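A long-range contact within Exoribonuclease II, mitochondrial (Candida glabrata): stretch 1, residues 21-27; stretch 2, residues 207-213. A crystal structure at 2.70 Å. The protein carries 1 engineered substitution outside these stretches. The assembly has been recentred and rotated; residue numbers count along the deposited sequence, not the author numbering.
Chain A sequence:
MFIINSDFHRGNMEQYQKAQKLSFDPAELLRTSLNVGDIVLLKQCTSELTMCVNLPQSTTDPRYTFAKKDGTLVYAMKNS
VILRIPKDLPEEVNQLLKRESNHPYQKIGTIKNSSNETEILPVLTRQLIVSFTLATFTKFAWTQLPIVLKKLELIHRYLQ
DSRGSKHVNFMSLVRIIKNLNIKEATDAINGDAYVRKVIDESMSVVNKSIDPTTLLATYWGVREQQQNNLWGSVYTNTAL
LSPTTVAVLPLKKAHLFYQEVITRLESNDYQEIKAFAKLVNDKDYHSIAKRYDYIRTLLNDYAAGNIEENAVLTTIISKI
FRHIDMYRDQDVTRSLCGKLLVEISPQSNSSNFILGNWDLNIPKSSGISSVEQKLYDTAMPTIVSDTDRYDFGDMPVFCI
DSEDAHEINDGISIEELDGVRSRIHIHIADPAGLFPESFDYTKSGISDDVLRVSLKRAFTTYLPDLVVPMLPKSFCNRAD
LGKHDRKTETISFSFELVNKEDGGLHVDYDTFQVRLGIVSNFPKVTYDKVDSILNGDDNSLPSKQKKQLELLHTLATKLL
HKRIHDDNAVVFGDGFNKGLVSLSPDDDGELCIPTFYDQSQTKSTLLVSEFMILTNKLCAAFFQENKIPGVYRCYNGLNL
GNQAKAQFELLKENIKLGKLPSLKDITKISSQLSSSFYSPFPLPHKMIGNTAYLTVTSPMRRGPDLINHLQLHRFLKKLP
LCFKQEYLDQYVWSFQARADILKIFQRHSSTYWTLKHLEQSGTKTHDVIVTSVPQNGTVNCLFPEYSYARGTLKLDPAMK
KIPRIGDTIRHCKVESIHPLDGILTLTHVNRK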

ATOM      1  N   LYS A  21     -22.235  -4.926 -24.564  1.00 70.81           N
ATOM      2  CA  LYS A  21     -21.589  -4.591 -23.291  1.00 70.16           C
ATOM      3  C   LYS A  21     -22.384  -5.131 -22.085  1.00 71.57           C
ATOM      4  O   LYS A  21     -22.973  -4.347 -21.325  1.00 67.38           O
ATOM      5  CB  LYS A  21     -21.419  -3.074 -23.158  1.00 64.76           C
ATOM      6  N   LEU A  22     -22.371  -6.465 -21.919  1.00 70.17           N
ATOM      7  CA  LEU A  22     -22.847  -7.185 -20.733  1.00 65.11           C
ATOM      8  C   LEU A  22     -21.757  -7.527 -19.720  1.00 61.31           C
ATOM      9  O   LEU A  22     -22.057  -8.038 -18.639  1.00 58.87           O
ATOM     10  CB  LEU A  22     -23.541  -8.498 -21.142  1.00 61.33           C
ATOM     11  CG  LEU A  22     -24.864  -8.406 -21.891  1.00 50.97           C
ATOM     12  CD1 LEU A  22     -25.530  -9.764 -21.873  1.00 49.12           C
ATOM     13  CD2 LEU A  22     -25.748  -7.352 -21.272  1.00 42.31           C
ATOM     14  N   SER A  23     -20.505  -7.351 -20.072  1.00 59.19           N
ATOM     15  CA  SER A  23     -19.414  -7.571 -19.155  1.00 51.04           C
ATOM     16  C   SER A  23     -18.368  -6.541 -19.513  1.00 53.84           C
ATOM     17  O   SER A  23     -18.518  -5.799 -20.487  1.00 51.96           O
ATOM     18  CB  SER A  23     -18.899  -8.993 -19.257  1.00 54.40           C
ATOM     19  OG  SER A  23     -18.394  -9.196 -20.564  1.00 62.88           O
ATOM     20  N   PHE A  24     -17.365  -6.408 -18.659  1.00 57.86           N
ATOM     21  CA  PHE A  24     -16.266  -5.520 -18.989  1.00 55.02           C
ATOM     22  C   PHE A  24     -14.947  -6.148 -18.581  1.00 51.44           C
ATOM     23  O   PHE A  24     -14.893  -7.136 -17.843  1.00 48.81           O
ATOM     24  CB  PHE A  24     -16.437  -4.164 -18.334  1.00 56.82           C
ATOM     25  CG  PHE A  24     -16.199  -4.186 -16.872  1.00 62.34           C
ATOM     26  CD1 PHE A  24     -17.137  -4.729 -16.018  1.00 62.08           C
ATOM     27  CD2 PHE A  24     -15.042  -3.650 -16.341  1.00 62.20           C
ATOM     28  CE1 PHE A  24     -16.923  -4.745 -14.661  1.00 57.97           C
ATOM     29  CE2 PHE A  24     -14.829  -3.661 -14.986  1.00 60.30           C
ATOM     30  CZ  PHE A  24     -15.771  -4.218 -14.145  1.00 55.70           C
ATOM     31  N   ASP A  25     -13.874  -5.538 -19.068  1.00 56.89           N
ATOM     32  CA  ASP A  25     -12.533  -6.033 -18.837  1.00 64.75           C
ATOM     33  C   ASP A  25     -11.892  -5.257 -17.698  1.00 63.09           C
ATOM     34  O   ASP A  25     -11.762  -4.021 -17.794  1.00 59.52           O
ATOM     35  CB  ASP A  25     -11.713  -5.882 -20.110  1.00 77.11           C
ATOM     36  CG  ASP A  25     -10.339  -6.485 -19.999  1.00 87.84           C
ATOM     37  OD1 ASP A  25     -10.098  -7.291 -19.072  1.00 95.74           O
ATOM     38  OD2 ASP A  25      -9.496  -6.126 -20.848  1.00 87.59           O
ATOM     39  N   PRO A  26     -11.440  -5.948 -16.624  1.00 60.96           N
ATOM     40  CA  PRO A  26     -10.773  -5.281 -15.494  1.00 54.63           C
ATOM     41  C   PRO A  26      -9.645  -4.352 -15.902  1.00 52.97           C
ATOM     42  O   PRO A  26      -9.278  -3.423 -15.174  1.00 58.18           O
ATOM     43  CB  PRO A  26     -10.245  -6.456 -14.674  1.00 57.02           C
ATOM     44  CG  PRO A  26     -11.244  -7.523 -14.920  1.00 64.51           C
ATOM     45  CD  PRO A  26     -11.642  -7.382 -16.368  1.00 64.04           C
ATOM     46  N   ALA A  27      -9.084  -4.622 -17.072  1.00 44.71           N
ATOM     47  CA  ALA A  27      -8.034  -3.780 -17.613  1.00 48.74           C
ATOM     48  C   ALA A  27      -8.501  -2.353 -17.900  1.00 52.52           C
ATOM     49  O   ALA A  27      -7.690  -1.421 -17.863  1.00 54.73           O
ATOM     50  CB  ALA A  27      -7.491  -4.424 -18.880  1.00 55.79           C
ATOM     51  N   ASN A 207     -13.521 -15.038 -21.062  1.00 89.73           N
ATOM     52  CA  ASN A 207     -12.257 -14.336 -20.896  1.00 92.19           C
ATOM     53  C   ASN A 207     -11.978 -14.024 -19.421  1.00 95.58           C
ATOM     54  O   ASN A 207     -12.398 -14.751 -18.509  1.00103.98           O
ATOM     55  CB  ASN A 207     -12.275 -13.039 -21.715  1.00 89.61           C
ATOM     56  N   LYS A 208     -11.230 -12.948 -19.201  1.00 88.72           N
ATOM     57  CA  LYS A 208     -11.062 -12.386 -17.874  1.00 72.66           C
ATOM     58  C   LYS A 208     -12.125 -11.326 -17.587  1.00 67.87           C
ATOM     59  O   LYS A 208     -12.032 -10.622 -16.580  1.00 67.01           O
ATOM     60  CB  LYS A 208      -9.648 -11.803 -17.722  1.00 59.45           C
ATOM     61  N   SER A 209     -13.146 -11.222 -18.439  1.00 64.84           N
ATOM     62  CA  SER A 209     -14.152 -10.178 -18.315  1.00 64.40           C
ATOM     63  C   SER A 209     -15.073 -10.442 -17.129  1.00 65.71           C
ATOM     64  O   SER A 209     -15.225 -11.575 -16.657  1.00 67.50           O
ATOM     65  CB  SER A 209     -14.997 -10.076 -19.585  1.00 67.13           C
ATOM     66  OG  SER A 209     -14.198  -9.824 -20.717  1.00 69.82           O
ATOM     67  N   ILE A 210     -15.714  -9.370 -16.668  1.00 62.29           N
ATOM     68  CA  ILE A 210     -16.458  -9.360 -15.415  1.00 59.40           C
ATOM     69  C   ILE A 210     -17.852  -8.781 -15.650  1.00 61.04           C
ATOM     70  O   ILE A 210     -17.997  -7.777 -16.354  1.00 55.69           O
ATOM     71  CB  ILE A 210     -15.697  -8.547 -14.346  1.00 55.34           C
ATOM     72  CG1 ILE A 210     -14.510  -9.340 -13.806  1.00 57.26           C
ATOM     73  CG2 ILE A 210     -16.594  -8.173 -13.215  1.00 51.09           C
ATOM     74  CD1 ILE A 210     -14.902 -10.627 -13.127  1.00 57.45           C
ATOM     75  N   ASP A 211     -18.877  -9.406 -15.027  1.00 65.30           N
ATOM     76  CA  ASP A 211     -20.272  -8.946 -15.125  1.00 68.87           C
ATOM     77  C   ASP A 211     -20.585  -7.942 -14.023  1.00 60.73           C
ATOM     78  O   ASP A 211     -20.562  -8.308 -12.840  1.00 63.29           O
ATOM     79  CB  ASP A 211     -21.243 -10.121 -15.042  1.00 79.04           C
ATOM     80  CG  ASP A 211     -22.715  -9.687 -14.829  1.00 85.98           C
ATOM     81  OD1 ASP A 211     -23.092  -8.533 -15.148  1.00 87.78           O
ATOM     82  OD2 ASP A 211     -23.512 -10.536 -14.363  1.00 87.47           O
ATOM     83  N   PRO A 212     -20.940  -6.706 -14.362  1.00 49.80           N
ATOM     84  CA  PRO A 212     -21.124  -5.693 -13.318  1.00 39.40           C
ATOM     85  C   PRO A 212     -22.186  -6.037 -12.292  1.00 64.42           C
ATOM     86  O   PRO A 212     -21.952  -5.803 -11.099  1.00 64.73           O
ATOM     87  CB  PRO A 212     -21.467  -4.437 -14.119  1.00 39.59           C
ATOM     88  CG  PRO A 212     -21.846  -4.926 -15.468  1.00 39.69           C
ATOM     89  CD  PRO A 212     -21.105  -6.162 -15.712  1.00 39.45           C
ATOM     90  N   THR A 213     -23.333  -6.602 -12.695  1.00 57.74           N
ATOM     91  CA  THR A 213     -24.383  -6.847 -11.710  1.00 50.54           C
ATOM     92  C   THR A 213     -23.935  -7.893 -10.701  1.00 51.16           C
ATOM     93  O   THR A 213     -24.080  -7.693  -9.491  1.00 60.06           O
ATOM     94  CB  THR A 213     -25.710  -7.242 -12.371  1.00 48.83           C
ATOM     95  OG1 THR A 213     -25.546  -8.427 -13.150  1.00 49.21           O
ATOM     96  CG2 THR A 213     -26.255  -6.102 -13.233  1.00 46.08           C
TER

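The touching residues lie at least 182 positions apart in sequence, and the stretches meet through one antiparallel bridge, Phe-24 with Ile-210. Neither forms a longer strand here.

Lys-208 is modelled only to CB. Its contact is through the backbone: its O lies 3.3 Å from Pro-26 CD.

Ser-209 brings its CA to 3.2 Å from Phe-24 O, a CA-H...O contact. Its CB lies 3.6 Å from Ser-23 OG.

Ile-210 is the centre of the contact. Its N donates to Phe-24 O at 2.7 Å, and its O accepts from Phe-24 N at 2.8 Å. This reciprocal pair satisfies the backbone polar groups of both residues. The buried Ile-210 side chain adds apolar packing. Its CG2 lies 3.7 Å from Phe-24 CE1, and its CG1 lies 3.9 Å from Pro-26 CG. The Phe-24 CB points away from stretch 2, but the end of the ring comes nearer.

Asp-211 points its CB away from stretch 1. It caps the helix that starts at Pro-212: its OD1 accepts from Thr-213 N at 3.1 Å.

Pro-212, which has no backbone N-H to donate, packs through its ring. Its CD meets the edge of the Phe-24 ring, 4.2 Å from CD1, and lies 3.6 Å from Leu-22 O.

Thr-213 makes no contact with stretch 1.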